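Local coordinates for protein VIN1 (Oscarella pearsei, PDB 6BFI) that probably binds actin filaments as a vinculin homolog and may play a role in cell-cell adhesion, at residues T450-A455 with R473-K478; Q537-I542 with K570-M575. One frame throughout, in Å; residues are numbered along the deposited sequence.

Contact 1. Residues T450-A455 with R473-K478; sequences TAVVPA and RTVKEK
Val475 carries this contact: it points its side chain from helix 466-493 toward the start of helix 452-460 and meets Val452 and Ala451 there. The closest touch is methyl on methyl, Val475 CG1 to Val452 CG2 at 3.9 Å, the two side chains meeting at a slant. Val475 can make it because CG1 stands anti to its own backbone N (chi1 177°) and so heads across the gap. On Val452 the methyl used is the one beside the backbone N, with its CG1 turned to the carbonyl side.

The same Val475 CG1 also lies 4.0 Å from Ala451 O and 4.5 Å from Ala451 CB, so one methyl lies against both CB and the carbonyl oxygen of Ala451. The backbones come close at this point, with 6.4 Å between Val452 CA and Val475 CA. The two helices run roughly antiparallel, the arms of a helical hairpin joined by a short turn.

Around them, helix 381-390 covers Val452 with Ile383 and Leu386, Trp479 of helix 466-493 also packs on Val452, and Tyr233 of helix 224-249 lies on Ala451. At the flank, Lys476 leads away to a salt bridge with Glu387. All three touching residues are buried and no hydrogen bond crosses between the segments: this is van der Waals packing of small aliphatic groups, one part of a buried layer shared with the neighbouring helices.

Contact 2. Residues Q537-I542 with K570-M575; sequences QANRVI and KSISPM
Ile572 reaches from the first turn of helix 572-584 to Ala538, Asn539 and Ile542 on helix 524-550, inside the kind of antiparallel helical bundle from which vinculin-family proteins are built. Its side chain is extended toward them: CG1 lies beside the backbone N (chi1 -55°), and the onward step to CD1 is nearly straight (chi2 174°). That puts the terminal methyl, not the CG2 branch, in the lead.

CD1 lands among three residues of the facing helix. Ala538 CB is 3.9 Å from Ile572 CD1, an apolar contact at the level where the backbones are nearest, with Ala538 CA and Ile572 CA 7.5 Å apart. One turn further on, Ile542 is looser, its CG1 standing 4.4 Å from Ile572 CD1. Asn539 comes from the flank, with an unusual first torsion (chi1 -103°) that swings its amide over to the isoleucine; no hydrogen bond results.

Ser571 OG bonds back to Leu568 O at the end of helix 555-569, while Met575 turns to Phe595 and Ala599 of helix 589-615. On helix 524-550, Val541 packs on Met500 of helix 496-519, and in the conformer given Arg540 NH2 pairs with Asp491.

Of the amide, it is the nitrogen end that touches: Ile572 CD1 sits over the face of the Asn539 carboxamide, 3.5 Å from ND2, and Ile572 CG2 lies 4.0 Å from the same Asn539 ND2.

Contact 1 closes before contact 2 opens along the chain, and their centres are 29 Å apart, with nearest atoms about 16 Å apart, so neither touches the other. Each joins roughly antiparallel helices: 452-460 with 466-493 in contact 1, 524-550 with 572-584 in contact 2. In both, a two-residue break parts two successive helices (432-449 from 452-460, 555-569 from 572-584), and the second opens with a touching branched aliphatic residue followed two places later by a proline. The contacts thus pack the restarted helix against a neighbouring one at two separate places in a single, largely helical vinculin-family chain.

Contact 1. Residues T450-A455 with R473-K478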
ATOM      1  N   THR A 450       2.535 -20.013  13.896  1.00 48.79           N
ATOM      2  CA  THR A 450       3.588 -20.824  14.508  1.00 48.87           C
ATOM      3  C   THR A 450       3.363 -21.056  16.002  1.00 51.89           C
ATOM      4  O   THR A 450       3.935 -22.000  16.561  1.00 48.59           O
ATOM      5  CB  THR A 450       4.964 -20.182  14.308  1.00 55.89           C
ATOM      6  OG1 THR A 450       5.068 -18.994  15.105  1.00 57.39           O
ATOM      7  CG2 THR A 450       5.188 -19.836  12.842  1.00 58.30           C
ATOM      8  N   ALA A 451       2.547 -20.236  16.661  1.00 48.78           N
ATOM      9  CA  ALA A 451       2.361 -20.321  18.103  1.00 47.53           C
ATOM     10  C   ALA A 451       1.092 -21.058  18.512  1.00 52.96           C
ATOM     11  O   ALA A 451       0.869 -21.257  19.711  1.00 51.26           O
ATOM     12  CB  ALA A 451       2.352 -18.916  18.716  1.00 42.24           C
ATOM     13  N   VAL A 452       0.263 -21.475  17.556  1.00 55.88           N
ATOM     14  CA  VAL A 452      -1.024 -22.073  17.893  1.00 51.61           C
ATOM     15  C   VAL A 452      -0.849 -23.504  18.392  1.00 51.88           C
ATOM     16  O   VAL A 452      -1.387 -23.882  19.439  1.00 47.98           O
ATOM     17  CB  VAL A 452      -1.970 -22.001  16.680  1.00 47.30           C
ATOM     18  CG1 VAL A 452      -3.172 -22.906  16.880  1.00 43.65           C
ATOM     19  CG2 VAL A 452      -2.415 -20.564  16.451  1.00 47.48           C
ATOM     20  N   VAL A 453      -0.099 -24.324  17.649  1.00 54.41           N
ATOM     21  CA  VAL A 453       0.093 -25.719  18.065  1.00 53.82           C
ATOM     22  C   VAL A 453       0.842 -25.830  19.380  1.00 58.50           C
ATOM     23  O   VAL A 453       0.449 -26.657  20.219  1.00 60.26           O
ATOM     24  CB  VAL A 453       0.747 -26.520  16.924  1.00 51.62           C
ATOM     25  CG1 VAL A 453       1.096 -27.923  17.395  1.00 50.34           C
ATOM     26  CG2 VAL A 453      -0.184 -26.579  15.715  1.00 47.91           C
ATOM     27  N   PRO A 454       1.915 -25.068  19.647  1.00 58.18           N
ATOM     28  CA  PRO A 454       2.576 -25.200  20.957  1.00 54.62           C
ATOM     29  C   PRO A 454       1.662 -24.917  22.138  1.00 56.15           C
ATOM     30  O   PRO A 454       1.704 -25.654  23.133  1.00 63.24           O
ATOM     31  CB  PRO A 454       3.722 -24.185  20.868  1.00 57.96           C
ATOM     32  CG  PRO A 454       4.036 -24.122  19.424  1.00 57.02           C
ATOM     33  CD  PRO A 454       2.712 -24.230  18.729  1.00 56.16           C
ATOM     34  N   ALA A 455       0.831 -23.875  22.060  1.00 51.74           N
ATOM     35  CA  ALA A 455      -0.056 -23.551  23.175  1.00 52.62           C
ATOM     36  C   ALA A 455      -1.083 -24.654  23.397  1.00 51.91           C
ATOM     37  O   ALA A 455      -1.291 -25.115  24.529  1.00 60.78           O
ATOM     38  CB  ALA A 455      -0.746 -22.211  22.923  1.00 45.82           C
ATOM     39  N   ARG A 473      -6.746 -19.815  24.566  1.00 67.31           N
ATOM     40  CA  ARG A 473      -7.871 -19.060  24.023  1.00 71.27           C
ATOM     41  C   ARG A 473      -7.416 -17.712  23.474  1.00 72.02           C
ATOM     42  O   ARG A 473      -7.883 -17.273  22.415  1.00 76.30           O
ATOM     43  CB  ARG A 473      -8.944 -18.873  25.095  1.00 77.65           C
ATOM     44  CG  ARG A 473     -10.111 -18.003  24.661  1.00 83.40           C
ATOM     45  CD  ARG A 473     -11.257 -18.102  25.651  1.00 93.62           C
ATOM     46  NE  ARG A 473     -10.781 -18.088  27.031  1.00 99.09           N
ATOM     47  CZ  ARG A 473     -11.571 -18.177  28.096  1.00103.99           C
ATOM     48  NH1 ARG A 473     -12.884 -18.283  27.944  1.00109.04           N
ATOM     49  NH2 ARG A 473     -11.048 -18.158  29.315  1.00103.73           N
ATOM     50  N   THR A 474      -6.491 -17.049  24.172  1.00 67.25           N
ATOM     51  CA  THR A 474      -5.993 -15.758  23.705  1.00 64.38           C
ATOM     52  C   THR A 474      -5.284 -15.894  22.361  1.00 55.34           C
ATOM     53  O   THR A 474      -5.528 -15.114  21.430  1.00 55.59           O
ATOM     54  CB  THR A 474      -5.055 -15.152  24.747  1.00 67.70           C
ATOM     55  OG1 THR A 474      -5.765 -14.950  25.976  1.00 72.40           O
ATOM     56  CG2 THR A 474      -4.519 -13.824  24.257  1.00 68.18           C
ATOM     57  N   VAL A 475      -4.393 -16.883  22.244  1.00 50.81           N
ATOM     58  CA  VAL A 475      -3.706 -17.118  20.977  1.00 48.99           C
ATOM     59  C   VAL A 475      -4.713 -17.454  19.886  1.00 50.83           C
ATOM     60  O   VAL A 475      -4.577 -17.014  18.736  1.00 52.18           O
ATOM     61  CB  VAL A 475      -2.651 -18.229  21.138  1.00 49.46           C
ATOM     62  CG1 VAL A 475      -1.988 -18.530  19.803  1.00 52.27           C
ATOM     63  CG2 VAL A 475      -1.611 -17.822  22.167  1.00 50.16           C
ATOM     64  N   LYS A 476      -5.750 -18.222  20.233  1.00 48.78           N
ATOM     65  CA  LYS A 476      -6.799 -18.535  19.272  1.00 49.49           C
ATOM     66  C   LYS A 476      -7.468 -17.268  18.755  1.00 51.17           C
ATOM     67  O   LYS A 476      -7.730 -17.141  17.555  1.00 50.43           O
ATOM     68  CB  LYS A 476      -7.838 -19.464  19.903  1.00 50.39           C
ATOM     69  CG  LYS A 476      -8.901 -19.951  18.929  1.00 49.84           C
ATOM     70  CD  LYS A 476      -9.973 -20.787  19.619  1.00 54.75           C
ATOM     71  CE  LYS A 476     -10.878 -19.929  20.489  1.00 58.20           C
ATOM     72  NZ  LYS A 476     -12.080 -20.676  20.958  1.00 60.93           N
ATOM     73  N   GLU A 477      -7.745 -16.314  19.648  1.00 55.20           N
ATOM     74  CA  GLU A 477      -8.390 -15.080  19.214  1.00 58.41           C
ATOM     75  C   GLU A 477      -7.444 -14.197  18.407  1.00 60.05           C
ATOM     76  O   GLU A 477      -7.896 -13.449  17.532  1.00 64.09           O
ATOM     77  CB  GLU A 477      -8.942 -14.323  20.419  1.00 62.22           C
ATOM     78  CG  GLU A 477     -10.034 -15.085  21.154  1.00 73.21           C
ATOM     79  CD  GLU A 477     -10.456 -14.406  22.442  1.00 81.23           C
ATOM     80  OE1 GLU A 477     -11.624 -13.970  22.536  1.00 88.59           O
ATOM     81  OE2 GLU A 477      -9.613 -14.305  23.359  1.00 82.90           O
ATOM     82  N   LYS A 478      -6.137 -14.260  18.680  1.00 56.83           N
ATOM     83  CA  LYS A 478      -5.192 -13.546  17.825  1.00 53.70           C
ATOM     84  C   LYS A 478      -5.174 -14.134  16.420  1.00 49.95           C
ATOM     85  O   LYS A 478      -5.194 -13.390  15.427  1.00 51.28           O
ATOM     86  CB  LYS A 478      -3.792 -13.575  18.437  1.00 58.90           C
ATOM     87  CG  LYS A 478      -3.665 -12.747  19.700  1.00 63.44           C
ATOM     88  CD  LYS A 478      -4.024 -11.298  19.425  1.00 67.74           C
ATOM     89  CE  LYS A 478      -4.317 -10.551  20.713  1.00 74.51           C
ATOM     90  NZ  LYS A 478      -4.708  -9.140  20.449  1.00 78.41           N
TER

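Contact 2. Residues Q537-I542 with K570-M575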
ATOM      1  N   GLN A 537     -21.427 -21.505   3.534  1.00 59.39           N
ATOM      2  CA  GLN A 537     -21.322 -20.824   2.246  1.00 57.97           C
ATOM      3  C   GLN A 537     -22.262 -19.625   2.178  1.00 57.11           C
ATOM      4  O   GLN A 537     -21.889 -18.557   1.674  1.00 60.51           O
ATOM      5  CB  GLN A 537     -21.607 -21.806   1.111  1.00 58.93           C
ATOM      6  CG  GLN A 537     -20.610 -22.947   1.019  1.00 59.95           C
ATOM      7  CD  GLN A 537     -20.948 -23.936  -0.076  1.00 61.29           C
ATOM      8  OE1 GLN A 537     -21.132 -23.562  -1.236  1.00 61.04           O
ATOM      9  NE2 GLN A 537     -21.036 -25.211   0.287  1.00 77.51           N
ATOM     10  N   ALA A 538     -23.484 -19.779   2.696  1.00 59.25           N
ATOM     11  CA  ALA A 538     -24.426 -18.667   2.713  1.00 57.76           C
ATOM     12  C   ALA A 538     -23.916 -17.521   3.580  1.00 60.65           C
ATOM     13  O   ALA A 538     -24.009 -16.350   3.191  1.00 55.76           O
ATOM     14  CB  ALA A 538     -25.792 -19.144   3.204  1.00 59.52           C
ATOM     15  N   ASN A 539     -23.372 -17.837   4.761  1.00 57.38           N
ATOM     16  CA  ASN A 539     -22.839 -16.777   5.613  1.00 59.84           C
ATOM     17  C   ASN A 539     -21.623 -16.110   4.983  1.00 57.08           C
ATOM     18  O   ASN A 539     -21.394 -14.914   5.198  1.00 54.99           O
ATOM     19  CB  ASN A 539     -22.502 -17.327   6.998  1.00 66.47           C
ATOM     20  CG  ASN A 539     -23.540 -16.944   8.035  1.00 78.09           C
ATOM     21  OD1 ASN A 539     -23.525 -15.831   8.560  1.00 88.10           O
ATOM     22  ND2 ASN A 539     -24.452 -17.863   8.332  1.00 77.45           N
ATOM     23  N   ARG A 540     -20.835 -16.857   4.207  1.00 59.82           N
ATOM     24  CA  ARG A 540     -19.758 -16.231   3.450  0.89 58.02           C
ATOM     25  C   ARG A 540     -20.313 -15.277   2.399  1.00 56.28           C
ATOM     26  O   ARG A 540     -19.737 -14.208   2.152  1.00 57.02           O
ATOM     27  CB  ARG A 540     -18.876 -17.303   2.809  0.89 60.05           C
ATOM     28  CG  ARG A 540     -17.861 -17.897   3.775  0.89 55.63           C
ATOM     29  CD  ARG A 540     -16.824 -16.854   4.145  0.89 56.51           C
ATOM     30  NE  ARG A 540     -16.026 -16.475   2.982  0.89 56.14           N
ATOM     31  CZ  ARG A 540     -15.478 -15.278   2.804  0.89 52.59           C
ATOM     32  NH1 ARG A 540     -15.647 -14.323   3.707  0.89 54.66           N
ATOM     33  NH2 ARG A 540     -14.765 -15.033   1.713  0.89 51.48           N
ATOM     34  N   VAL A 541     -21.436 -15.642   1.773  1.00 54.77           N
ATOM     35  CA  VAL A 541     -22.102 -14.715   0.861  1.00 57.50           C
ATOM     36  C   VAL A 541     -22.520 -13.456   1.612  1.00 60.11           C
ATOM     37  O   VAL A 541     -22.392 -12.335   1.100  1.00 59.76           O
ATOM     38  CB  VAL A 541     -23.304 -15.401   0.186  1.00 55.16           C
ATOM     39  CG1 VAL A 541     -24.179 -14.379  -0.520  1.00 53.50           C
ATOM     40  CG2 VAL A 541     -22.828 -16.468  -0.785  1.00 53.91           C
ATOM     41  N   ILE A 542     -23.004 -13.624   2.845  1.00 61.83           N
ATOM     42  CA  ILE A 542     -23.381 -12.477   3.669  1.00 64.31           C
ATOM     43  C   ILE A 542     -22.179 -11.572   3.907  1.00 66.33           C
ATOM     44  O   ILE A 542     -22.263 -10.347   3.759  1.00 67.08           O
ATOM     45  CB  ILE A 542     -23.992 -12.949   5.002  1.00 64.46           C
ATOM     46  CG1 ILE A 542     -25.224 -13.820   4.756  1.00 67.50           C
ATOM     47  CG2 ILE A 542     -24.344 -11.754   5.877  1.00 63.64           C
ATOM     48  CD1 ILE A 542     -26.382 -13.071   4.165  1.00 71.37           C
ATOM     49  N   LYS A 570     -31.925 -14.206   7.427  1.00 86.03           N
ATOM     50  CA  LYS A 570     -33.084 -14.644   8.198  1.00 90.63           C
ATOM     51  C   LYS A 570     -33.571 -16.036   7.811  1.00 87.37           C
ATOM     52  O   LYS A 570     -34.502 -16.539   8.448  1.00 92.11           O
ATOM     53  CB  LYS A 570     -34.228 -13.637   8.047  1.00 99.54           C
ATOM     54  CG  LYS A 570     -33.947 -12.288   8.692  1.00109.10           C
ATOM     55  CD  LYS A 570     -35.222 -11.486   8.889  1.00114.25           C
ATOM     56  CE  LYS A 570     -34.947 -10.201   9.657  1.00118.37           C
ATOM     57  NZ  LYS A 570     -36.203  -9.503  10.047  1.00121.94           N
ATOM     58  N   SER A 571     -32.968 -16.672   6.807  1.00 79.15           N
ATOM     59  CA  SER A 571     -33.393 -17.989   6.354  1.00 77.22           C
ATOM     60  C   SER A 571     -32.405 -19.096   6.685  1.00 74.26           C
ATOM     61  O   SER A 571     -32.738 -20.271   6.500  1.00 74.84           O
ATOM     62  CB  SER A 571     -33.625 -17.978   4.837  1.00 73.84           C
ATOM     63  OG  SER A 571     -32.394 -17.875   4.146  1.00 72.25           O
ATOM     64  N   ILE A 572     -31.206 -18.762   7.164  1.00 73.28           N
ATOM     65  CA  ILE A 572     -30.175 -19.776   7.362  1.00 71.85           C
ATOM     66  C   ILE A 572     -30.496 -20.642   8.576  1.00 74.43           C
ATOM     67  O   ILE A 572     -30.542 -21.874   8.479  1.00 74.88           O
ATOM     68  CB  ILE A 572     -28.793 -19.111   7.487  1.00 69.85           C
ATOM     69  CG1 ILE A 572     -28.522 -18.233   6.264  1.00 65.39           C
ATOM     70  CG2 ILE A 572     -27.706 -20.165   7.653  1.00 65.30           C
ATOM     71  CD1 ILE A 572     -27.254 -17.415   6.363  1.00 61.27           C
ATOM     72  N   SER A 573     -30.718 -20.013   9.733  1.00 73.66           N
ATOM     73  CA  SER A 573     -30.983 -20.773  10.956  1.00 80.67           C
ATOM     74  C   SER A 573     -32.184 -21.704  10.837  1.00 84.13           C
ATOM     75  O   SER A 573     -32.055 -22.889  11.200  1.00 84.75           O
ATOM     76  CB  SER A 573     -31.140 -19.811  12.139  1.00 83.58           C
ATOM     77  OG  SER A 573     -29.944 -19.093  12.379  1.00 83.71           O
ATOM     78  N   PRO A 574     -33.360 -21.266  10.356  1.00 85.38           N
ATOM     79  CA  PRO A 574     -34.480 -22.215  10.239  1.00 88.83           C
ATOM     80  C   PRO A 574     -34.146 -23.429   9.393  1.00 88.07           C
ATOM     81  O   PRO A 574     -34.616 -24.535   9.688  1.00 92.34           O
ATOM     82  CB  PRO A 574     -35.592 -21.367   9.606  1.00 90.56           C
ATOM     83  CG  PRO A 574     -35.257 -19.972   9.969  1.00 87.84           C
ATOM     84  CD  PRO A 574     -33.761 -19.907   9.945  1.00 83.62           C
ATOM     85  N   MET A 575     -33.333 -23.255   8.350  1.00 83.37           N
ATOM     86  CA  MET A 575     -32.929 -24.392   7.532  1.00 82.21           C
ATOM     87  C   MET A 575     -32.132 -25.401   8.350  1.00 84.95           C
ATOM     88  O   MET A 575     -32.362 -26.614   8.252  1.00 80.09           O
ATOM     89  CB  MET A 575     -32.121 -23.901   6.330  1.00 79.36           C
ATOM     90  CG  MET A 575     -31.849 -24.950   5.267  1.00 85.63           C
ATOM     91  SD  MET A 575     -30.353 -25.911   5.557  1.00 94.38           S
ATOM     92  CE  MET A 575     -29.133 -24.609   5.734  1.00 90.14           C
TER